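Local coordinates for protein poly-beta-1,6-N-acetyl-D-glucosamine N-deacetylase (Aggregatibacter actinomycetemcomitans, PDB 4U10) that probably removes N-acetyl groups from poly-beta-1,6-N-acetyl-D-glucosamine in a metal-dependent hydrolysis, this chain being its polysaccharide deacetylase domain, at residues 140-150 with 199-210; 180-189 with 214-224. All blocks are in the same frame, centred on the assembly; numbering follows the deposited sequence.

Contact 1 of 2, residues 140-150 with 199-210. With ZN (zinc ion), chain C.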
# COMPACT_ATOMS: atom_id res chain seq x y z
N GLU A 140 7.34 0.73 8.07
CA GLU A 140 8.06 0.02 7.03
C GLU A 140 7.65 0.62 5.67
O GLU A 140 6.44 0.78 5.41
CB GLU A 140 7.61 -1.44 7.08
CG GLU A 140 8.00 -2.34 5.90
CD GLU A 140 9.23 -3.17 6.19
OE1 GLU A 140 9.50 -3.40 7.36
OE2 GLU A 140 9.90 -3.58 5.26
N ILE A 141 8.64 1.01 4.85
CA ILE A 141 8.40 1.48 3.47
C ILE A 141 8.32 0.36 2.41
O ILE A 141 9.26 -0.33 2.16
CB ILE A 141 9.41 2.54 3.04
CG1 ILE A 141 9.60 3.55 4.14
CG2 ILE A 141 8.88 3.28 1.80
CD1 ILE A 141 8.29 4.18 4.67
N ALA A 142 7.15 0.18 1.83
CA ALA A 142 6.95 -0.75 0.74
C ALA A 142 6.79 -0.02 -0.57
O ALA A 142 6.47 1.17 -0.61
CB ALA A 142 5.72 -1.55 1.00
N SER A 143 6.96 -0.75 -1.65
CA SER A 143 6.66 -0.20 -2.97
C SER A 143 5.20 -0.29 -3.28
O SER A 143 4.49 -1.24 -2.83
CB SER A 143 7.43 -0.99 -4.02
OG SER A 143 7.20 -0.52 -5.31
N HIS A 144 4.76 0.65 -4.16
CA HIS A 144 3.43 0.67 -4.75
C HIS A 144 3.59 1.07 -6.21
O HIS A 144 2.71 1.72 -6.80
CB HIS A 144 2.59 1.71 -4.02
CG HIS A 144 1.10 1.55 -4.10
ND1 HIS A 144 0.44 0.34 -4.06
CD2 HIS A 144 0.13 2.49 -4.02
CE1 HIS A 144 -0.85 0.54 -4.03
NE2 HIS A 144 -1.06 1.84 -3.98
N THR A 145 4.67 0.55 -6.82
CA THR A 145 5.16 0.79 -8.19
C THR A 145 5.80 2.15 -8.24
O THR A 145 5.68 2.89 -7.31
CB THR A 145 4.09 0.62 -9.33
OG1 THR A 145 3.24 1.76 -9.31
CG2 THR A 145 3.24 -0.62 -9.06
N ASP A 146 6.62 2.37 -9.28
CA ASP A 146 7.17 3.66 -9.54
C ASP A 146 6.12 4.58 -10.20
O ASP A 146 5.74 5.62 -9.67
CB ASP A 146 8.47 3.58 -10.39
CG ASP A 146 9.34 4.83 -10.21
OD1 ASP A 146 9.45 5.33 -9.05
OD2 ASP A 146 9.95 5.26 -11.20
N ASN A 147 5.69 4.19 -11.36
CA ASN A 147 4.70 4.94 -12.12
C ASN A 147 3.68 4.02 -12.84
O ASN A 147 3.36 4.21 -14.00
CB ASN A 147 5.41 5.85 -13.10
CG ASN A 147 4.46 6.77 -13.83
OD1 ASN A 147 3.44 7.08 -13.31
ND2 ASN A 147 4.76 7.12 -15.03
N LEU A 148 3.17 3.01 -12.13
CA LEU A 148 2.12 2.12 -12.65
C LEU A 148 0.83 2.12 -11.79
O LEU A 148 0.05 1.13 -11.76
CB LEU A 148 2.70 0.71 -12.86
CG LEU A 148 3.80 0.53 -13.91
CD1 LEU A 148 4.43 -0.84 -13.82
CD2 LEU A 148 3.36 0.85 -15.35
N HIS A 149 0.56 3.27 -11.15
CA HIS A 149 -0.63 3.46 -10.37
C HIS A 149 -1.57 4.28 -11.23
O HIS A 149 -1.97 5.38 -10.84
CB HIS A 149 -0.32 4.22 -9.13
CG HIS A 149 -1.32 4.06 -8.05
ND1 HIS A 149 -2.59 4.58 -8.11
CD2 HIS A 149 -1.25 3.39 -6.88
CE1 HIS A 149 -3.26 4.24 -7.03
NE2 HIS A 149 -2.45 3.56 -6.24
N HIS A 150 -1.78 3.80 -12.45
CA HIS A 150 -2.66 4.49 -13.45
C HIS A 150 -3.18 3.42 -14.39
O HIS A 150 -2.75 2.26 -14.30
CB HIS A 150 -1.93 5.59 -14.23
CG HIS A 150 -0.75 5.09 -15.03
ND1 HIS A 150 -0.88 4.52 -16.28
CD2 HIS A 150 0.57 5.02 -14.74
CE1 HIS A 150 0.31 4.18 -16.74
NE2 HIS A 150 1.21 4.49 -15.83
N ILE A 199 15.95 6.03 1.66
CA ILE A 199 15.50 5.39 2.90
C ILE A 199 16.61 4.52 3.50
O ILE A 199 16.64 4.36 4.73
CB ILE A 199 14.19 4.55 2.63
CG1 ILE A 199 13.01 5.46 2.29
CG2 ILE A 199 13.73 3.66 3.77
CD1 ILE A 199 12.91 6.63 3.21
N GLY A 200 17.46 3.94 2.65
CA GLY A 200 18.57 3.09 3.09
C GLY A 200 18.24 1.59 3.14
O GLY A 200 19.09 0.77 3.49
N LYS A 201 16.98 1.25 2.85
CA LYS A 201 16.46 -0.12 2.87
C LYS A 201 15.72 -0.34 1.52
O LYS A 201 14.84 0.47 1.20
CB LYS A 201 15.41 -0.28 3.98
CG LYS A 201 15.94 -0.72 5.33
CD LYS A 201 16.10 0.44 6.27
CE LYS A 201 16.01 -0.01 7.72
NZ LYS A 201 16.29 1.16 8.59
N LYS A 202 16.11 -1.34 0.73
CA LYS A 202 15.29 -1.76 -0.45
C LYS A 202 13.94 -2.21 0.05
O LYS A 202 13.86 -2.96 1.03
CB LYS A 202 15.88 -2.99 -1.16
CG LYS A 202 17.02 -2.76 -2.13
CD LYS A 202 17.53 -4.13 -2.62
CE LYS A 202 18.14 -4.03 -4.01
NZ LYS A 202 17.18 -3.45 -5.02
N PRO A 203 12.85 -1.76 -0.60
CA PRO A 203 11.62 -2.32 -0.13
C PRO A 203 11.57 -3.85 -0.27
O PRO A 203 12.09 -4.40 -1.25
CB PRO A 203 10.56 -1.68 -1.08
CG PRO A 203 11.32 -1.37 -2.34
CD PRO A 203 12.70 -1.02 -1.85
N ARG A 204 10.82 -4.53 0.59
CA ARG A 204 10.70 -5.97 0.50
C ARG A 204 9.24 -6.42 0.43
O ARG A 204 8.91 -7.60 0.60
CB ARG A 204 11.43 -6.62 1.68
CG ARG A 204 11.09 -6.02 2.99
CD ARG A 204 11.93 -6.60 4.15
NE ARG A 204 11.48 -5.95 5.38
CZ ARG A 204 11.99 -6.14 6.58
NH1 ARG A 204 13.01 -6.98 6.73
NH2 ARG A 204 11.47 -5.50 7.63
N ILE A 205 8.37 -5.49 0.11
CA ILE A 205 6.98 -5.76 -0.13
C ILE A 205 6.60 -4.96 -1.37
O ILE A 205 6.95 -3.82 -1.48
CB ILE A 205 6.09 -5.28 1.05
CG1 ILE A 205 6.45 -5.93 2.38
CG2 ILE A 205 4.59 -5.45 0.82
CD1 ILE A 205 5.94 -5.11 3.57
N MSE A 206 5.84 -5.59 -2.24
CA MSE A 206 5.08 -4.87 -3.30
C MSE A 206 3.66 -4.81 -2.90
O MSE A 206 3.00 -5.86 -2.66
CB MSE A 206 5.35 -5.48 -4.66
CG MSE A 206 4.33 -5.09 -5.75
SE MSE A 206 4.57 -3.17 -6.10
CE MSE A 206 6.11 -3.29 -7.22
N VAL A 207 3.09 -3.60 -2.87
CA VAL A 207 1.67 -3.49 -2.70
C VAL A 207 1.01 -3.14 -4.01
O VAL A 207 1.32 -2.10 -4.62
CB VAL A 207 1.31 -2.44 -1.62
CG1 VAL A 207 -0.19 -2.42 -1.40
CG2 VAL A 207 2.06 -2.70 -0.29
N TRP A 208 0.02 -3.93 -4.42
CA TRP A 208 -0.53 -3.77 -5.79
C TRP A 208 -1.50 -2.63 -5.80
O TRP A 208 -2.39 -2.57 -4.91
CB TRP A 208 -1.27 -5.04 -6.21
CG TRP A 208 -0.41 -6.27 -6.17
CD1 TRP A 208 -0.63 -7.39 -5.43
CD2 TRP A 208 0.78 -6.51 -6.94
NE1 TRP A 208 0.37 -8.29 -5.67
CE2 TRP A 208 1.25 -7.78 -6.58
CE3 TRP A 208 1.53 -5.76 -7.86
CZ2 TRP A 208 2.41 -8.31 -7.11
CZ3 TRP A 208 2.64 -6.29 -8.37
CH2 TRP A 208 3.08 -7.55 -8.01
N PRO A 209 -1.36 -1.69 -6.77
CA PRO A 209 -2.43 -0.70 -6.98
C PRO A 209 -3.77 -1.38 -7.17
O PRO A 209 -3.88 -2.31 -7.99
CB PRO A 209 -1.98 -0.03 -8.31
CG PRO A 209 -0.50 0.02 -8.14
CD PRO A 209 -0.26 -1.42 -7.71
N TYR A 210 -4.78 -0.89 -6.45
CA TYR A 210 -6.17 -1.34 -6.57
C TYR A 210 -6.30 -2.81 -6.22
O TYR A 210 -7.28 -3.42 -6.56
CB TYR A 210 -6.66 -1.11 -8.02
CG TYR A 210 -6.21 0.23 -8.70
CD1 TYR A 210 -6.62 1.44 -8.24
CD2 TYR A 210 -5.37 0.23 -9.81
CE1 TYR A 210 -6.20 2.63 -8.84
CE2 TYR A 210 -4.97 1.40 -10.45
CZ TYR A 210 -5.40 2.60 -9.95
OH TYR A 210 -5.00 3.77 -10.59
ZN ZN C . -2.87 2.83 -4.36
O HOH W 1 9.21 -3.01 2.56
O HOH W 2 12.09 -0.49 2.99
O HOH W 3 -4.82 6.14 -9.75
O HOH W 4 -4.06 1.41 -4.08
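His144 and His149 meet Val207, Pro209 and Tyr210 beside a zinc ion, which both histidines bind through NE2; Asp75 and water 4 are its other ligands. This aspartate and two histidines form the metal triad familiar from polysaccharide deacetylases of the NodB type. Behind the metal, His144 ND1 donates to Val207 O at 2.7 Å. The acceptor lies near the ring plane, while the donor sits above the carbonyl plane, 53° out of it. With one nitrogen on the metal and the other on the backbone, the imidazole is fixed in rotation, and the bond probably makes NE2 a stronger donor to the zinc. Besides its metal bond, His149 is packed by Pro209, whose CB lies over its face, a CH-pi contact 4.1 Å from the ring centroid. The Tyr210 ring meets it obliquely, and water 3 joins His149 ND1 to Tyr210 OH.

One step back, Ser143 N reaches Ile205 O (3.1 Å) and Val207 N reaches Ser143 O (2.7 Å), a single bridge that sets the histidine loop against strand 205-207. Ser143 OG accepts from Thr145 N in an ST turn, and Ser191 hydrogen-bonds the same hydroxyl. Selenomethionine Met206 bends its chain twice, bringing CE to 3.5 Å from Ser143 OG.

Farthest from the metal, Arg204 grips Glu140 side-on, NE to OE2 and NH2 to OE1, both at 2.9 Å. The carboxylate and guanidinium planes are nearly coplanar, 12° apart; Gln52 takes a further bond from NH2. Water 1 links Glu140 OE2, Ile141 O and Arg204 N.

Strand 139-141 pairs with strand 95-99; helix 51-58 packs on Glu140 and Arg204, helix 127-135 on Ile141 and Ile199, and helix 177-199 on Thr145 and Met206.

Contact 2 of 2, residues 180-189 with 214-224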
# COMPACT_ATOMS: atom_id res chain seq x y z
N TYR A 180 5.50 -6.13 -22.40
CA TYR A 180 4.70 -5.98 -21.22
C TYR A 180 5.50 -6.38 -19.97
O TYR A 180 5.58 -5.65 -18.96
CB TYR A 180 3.40 -6.81 -21.41
CG TYR A 180 2.61 -7.02 -20.16
CD1 TYR A 180 2.40 -5.97 -19.25
CD2 TYR A 180 2.07 -8.29 -19.87
CE1 TYR A 180 1.69 -6.19 -18.11
CE2 TYR A 180 1.36 -8.51 -18.73
CZ TYR A 180 1.20 -7.49 -17.84
OH TYR A 180 0.49 -7.76 -16.67
N LYS A 181 6.18 -7.52 -20.05
CA LYS A 181 6.97 -7.94 -18.91
C LYS A 181 8.08 -6.96 -18.59
O LYS A 181 8.39 -6.71 -17.40
CB LYS A 181 7.55 -9.33 -19.09
CG LYS A 181 8.37 -9.71 -17.85
CD LYS A 181 8.77 -11.18 -17.76
CE LYS A 181 9.35 -11.51 -16.39
NZ LYS A 181 8.32 -11.29 -15.33
N ASN A 182 8.77 -6.48 -19.62
CA ASN A 182 9.82 -5.48 -19.52
C ASN A 182 9.33 -4.20 -18.81
O ASN A 182 10.03 -3.59 -18.05
CB ASN A 182 10.24 -5.05 -20.96
CG ASN A 182 11.34 -5.92 -21.56
OD1 ASN A 182 11.78 -6.92 -20.97
ND2 ASN A 182 11.80 -5.53 -22.76
N ARG A 183 8.13 -3.76 -19.19
CA ARG A 183 7.51 -2.57 -18.63
C ARG A 183 7.35 -2.74 -17.11
O ARG A 183 7.72 -1.85 -16.39
CB ARG A 183 6.15 -2.24 -19.29
CG ARG A 183 5.44 -1.03 -18.68
CD ARG A 183 4.42 -0.38 -19.62
NE ARG A 183 3.39 -1.35 -20.04
CZ ARG A 183 2.31 -1.70 -19.32
NH1 ARG A 183 2.02 -1.14 -18.13
NH2 ARG A 183 1.50 -2.63 -19.79
N LEU A 184 6.88 -3.90 -16.64
CA LEU A 184 6.79 -4.16 -15.21
C LEU A 184 8.15 -4.32 -14.50
O LEU A 184 8.41 -3.73 -13.42
CB LEU A 184 5.96 -5.40 -14.95
CG LEU A 184 4.64 -5.57 -15.65
CD1 LEU A 184 3.92 -6.77 -15.05
CD2 LEU A 184 3.76 -4.36 -15.63
N VAL A 185 9.05 -5.12 -15.08
CA VAL A 185 10.34 -5.32 -14.48
C VAL A 185 11.05 -3.97 -14.29
O VAL A 185 11.58 -3.71 -13.24
CB VAL A 185 11.23 -6.24 -15.33
CG1 VAL A 185 12.63 -6.30 -14.71
CG2 VAL A 185 10.61 -7.64 -15.39
N GLN A 186 11.07 -3.11 -15.29
CA GLN A 186 11.87 -1.87 -15.14
C GLN A 186 11.22 -0.89 -14.20
O GLN A 186 11.92 -0.20 -13.46
CB GLN A 186 12.19 -1.23 -16.49
CG GLN A 186 12.88 -2.20 -17.48
CD GLN A 186 14.05 -3.00 -16.86
OE1 GLN A 186 14.39 -4.10 -17.31
NE2 GLN A 186 14.59 -2.50 -15.81
N ASP A 187 9.87 -0.80 -14.25
CA ASP A 187 9.17 0.11 -13.34
C ASP A 187 9.42 -0.31 -11.89
O ASP A 187 9.77 0.52 -11.08
CB ASP A 187 7.67 0.14 -13.60
CG ASP A 187 6.96 1.13 -12.71
OD1 ASP A 187 6.60 0.68 -11.61
OD2 ASP A 187 6.84 2.32 -13.09
N PHE A 188 9.22 -1.60 -11.58
CA PHE A 188 9.48 -2.11 -10.24
C PHE A 188 10.90 -1.94 -9.78
O PHE A 188 11.14 -1.62 -8.62
CB PHE A 188 9.05 -3.57 -10.08
CG PHE A 188 7.61 -3.83 -10.42
CD1 PHE A 188 6.69 -2.79 -10.50
CD2 PHE A 188 7.14 -5.14 -10.56
CE1 PHE A 188 5.41 -3.00 -10.79
CE2 PHE A 188 5.82 -5.38 -10.85
CZ PHE A 188 4.92 -4.30 -10.95
N SER A 189 11.84 -2.21 -10.65
CA SER A 189 13.23 -2.01 -10.35
C SER A 189 13.59 -0.51 -10.11
O SER A 189 14.31 -0.21 -9.17
CB SER A 189 14.07 -2.59 -11.47
OG SER A 189 15.32 -1.98 -11.46
N ASN A 214 -1.06 -10.18 -11.19
CA ASN A 214 -1.06 -11.41 -11.91
C ASN A 214 0.31 -12.05 -11.81
O ASN A 214 1.19 -11.56 -11.09
CB ASN A 214 -1.53 -11.20 -13.38
CG ASN A 214 -0.53 -10.42 -14.21
OD1 ASN A 214 0.64 -10.44 -13.94
ND2 ASN A 214 -1.00 -9.73 -15.20
N ASP A 215 0.49 -13.17 -12.49
CA ASP A 215 1.75 -13.89 -12.48
C ASP A 215 2.92 -13.13 -13.07
O ASP A 215 4.05 -13.25 -12.57
CB ASP A 215 1.63 -15.31 -13.16
CG ASP A 215 1.09 -15.27 -14.57
OD1 ASP A 215 0.25 -14.40 -14.95
OD2 ASP A 215 1.52 -16.16 -15.31
N VAL A 216 2.68 -12.32 -14.08
CA VAL A 216 3.81 -11.59 -14.66
C VAL A 216 4.30 -10.51 -13.66
O VAL A 216 5.49 -10.31 -13.42
CB VAL A 216 3.41 -11.00 -16.03
CG1 VAL A 216 4.48 -10.05 -16.58
CG2 VAL A 216 3.18 -12.13 -17.03
N ALA A 217 3.35 -9.81 -13.07
CA ALA A 217 3.66 -8.79 -12.09
C ALA A 217 4.38 -9.42 -10.92
O ALA A 217 5.33 -8.87 -10.40
CB ALA A 217 2.38 -8.13 -11.63
N ILE A 218 3.95 -10.61 -10.50
CA ILE A 218 4.56 -11.24 -9.33
C ILE A 218 6.01 -11.52 -9.61
O ILE A 218 6.88 -11.27 -8.77
CB ILE A 218 3.87 -12.60 -8.96
CG1 ILE A 218 2.62 -12.34 -8.12
CG2 ILE A 218 4.80 -13.44 -8.12
CD1 ILE A 218 1.71 -13.54 -7.98
N ASP A 219 6.30 -12.05 -10.78
CA ASP A 219 7.66 -12.42 -11.10
C ASP A 219 8.55 -11.17 -11.34
O ASP A 219 9.72 -11.16 -11.01
CB ASP A 219 7.71 -13.33 -12.31
CG ASP A 219 9.16 -13.80 -12.63
OD1 ASP A 219 9.71 -14.56 -11.81
OD2 ASP A 219 9.75 -13.34 -13.65
N ALA A 220 7.94 -10.12 -11.88
CA ALA A 220 8.62 -8.82 -12.07
C ALA A 220 9.03 -8.23 -10.73
O ALA A 220 10.13 -7.72 -10.63
CB ALA A 220 7.74 -7.80 -12.82
N ALA A 221 8.14 -8.29 -9.73
CA ALA A 221 8.39 -7.79 -8.40
C ALA A 221 9.47 -8.63 -7.72
O ALA A 221 10.40 -8.08 -7.08
CB ALA A 221 7.13 -7.80 -7.57
N LYS A 222 9.32 -9.94 -7.80
CA LYS A 222 10.28 -10.89 -7.23
C LYS A 222 11.68 -10.59 -7.73
O LYS A 222 12.63 -10.61 -6.95
CB LYS A 222 9.87 -12.33 -7.56
CG LYS A 222 10.98 -13.40 -7.48
CD LYS A 222 10.31 -14.75 -7.69
CE LYS A 222 11.27 -15.91 -7.94
NZ LYS A 222 10.52 -17.23 -7.92
N GLN A 223 11.85 -10.29 -9.01
CA GLN A 223 13.18 -9.97 -9.49
C GLN A 223 13.84 -8.77 -8.82
O GLN A 223 15.05 -8.65 -8.91
CB GLN A 223 13.23 -9.74 -10.97
CG GLN A 223 13.07 -10.97 -11.78
CD GLN A 223 13.23 -10.71 -13.25
OE1 GLN A 223 12.37 -11.07 -14.05
NE2 GLN A 223 14.34 -10.09 -13.62
N SER A 224 13.05 -7.86 -8.23
CA SER A 224 13.64 -6.71 -7.54
C SER A 224 13.57 -6.81 -6.03
O SER A 224 13.79 -5.83 -5.33
CB SER A 224 13.03 -5.40 -8.04
OG SER A 224 13.51 -5.14 -9.34
O HOH W 5 12.00 -5.84 -11.27
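Ala220 is the knob of this helix pair, its CB set in a hole formed by Lys181, Leu184, Val185 and Phe188. Consistent with so small a knob, the axes of helices 180-189 and 215-222 come within 8.4 Å, crossing at -39° with their N-to-C directions roughly alike. Phe188 closes the hole: its CD2 lies 3.5 Å from Ala220 CB. With CG anti to the carbonyl carbon (chi1 -56°), its ring reaches toward the other helix and turns an edge to Ala217 O and Ala221 N. Leu184 packs beside it, CD1 touching Val216 CG1 at 3.7 Å as the two side chains cross at about a right angle.

The flank bearing Lys181, Asp219 and Gln223 is looser and more open to solvent. Here Lys181 runs extended until a bend at its last torsion (chi4 62°) brings NZ to Asp219 OD2 at 3.0 Å. This salt bridge uses the anti lone pair of the carboxylate oxygen, while the lysine's aliphatic stem lies against Val216 CG1.

Polar links also mark the two ends. At the start of helix 215-222, Asn214 is the N-cap: its OD1 accepts from Ala217 N at 2.9 Å, and more weakly from Val216 N. The same amide spends ND2 on Tyr180 OH, 2.9 Å away, with ring and amide planes almost perpendicular; the hydroxyl's strongest partner is Val164 O, outside the helix pair. Toward the far end, water 5 donates to Val185 O and Ala220 O and accepts from Ser224 OG, which itself lies 3.3 Å from Ser189 CA.

This is helix-on-helix packing away from the metal site: Ala221 rests on Met206 of strand 205-207, while Asp187, on helix 177-199, holds the loop after strand 139-141.

How the contacts relate
From the N terminus, the chain leaves strand 139-141 through the metal-binding loop 142-150, passes several short strands and enters helix 177-199, whose residues 180-189 begin contact 2. Strand 205-207 then returns to residues 140-150, closing contact 1 over 48 intervening residues. Helix 215-222 follows and closes contact 2 against the earlier helix, so the two closures cross rather than nest. They also touch: Asp187 probably accepts hydrogen bonds from Asp146 N and Asn147 N, and Phe188 packs on Met206. Together they tie the edge of the mixed sheet to the three-stranded parallel sheet and to two helices of the deacetylase domain.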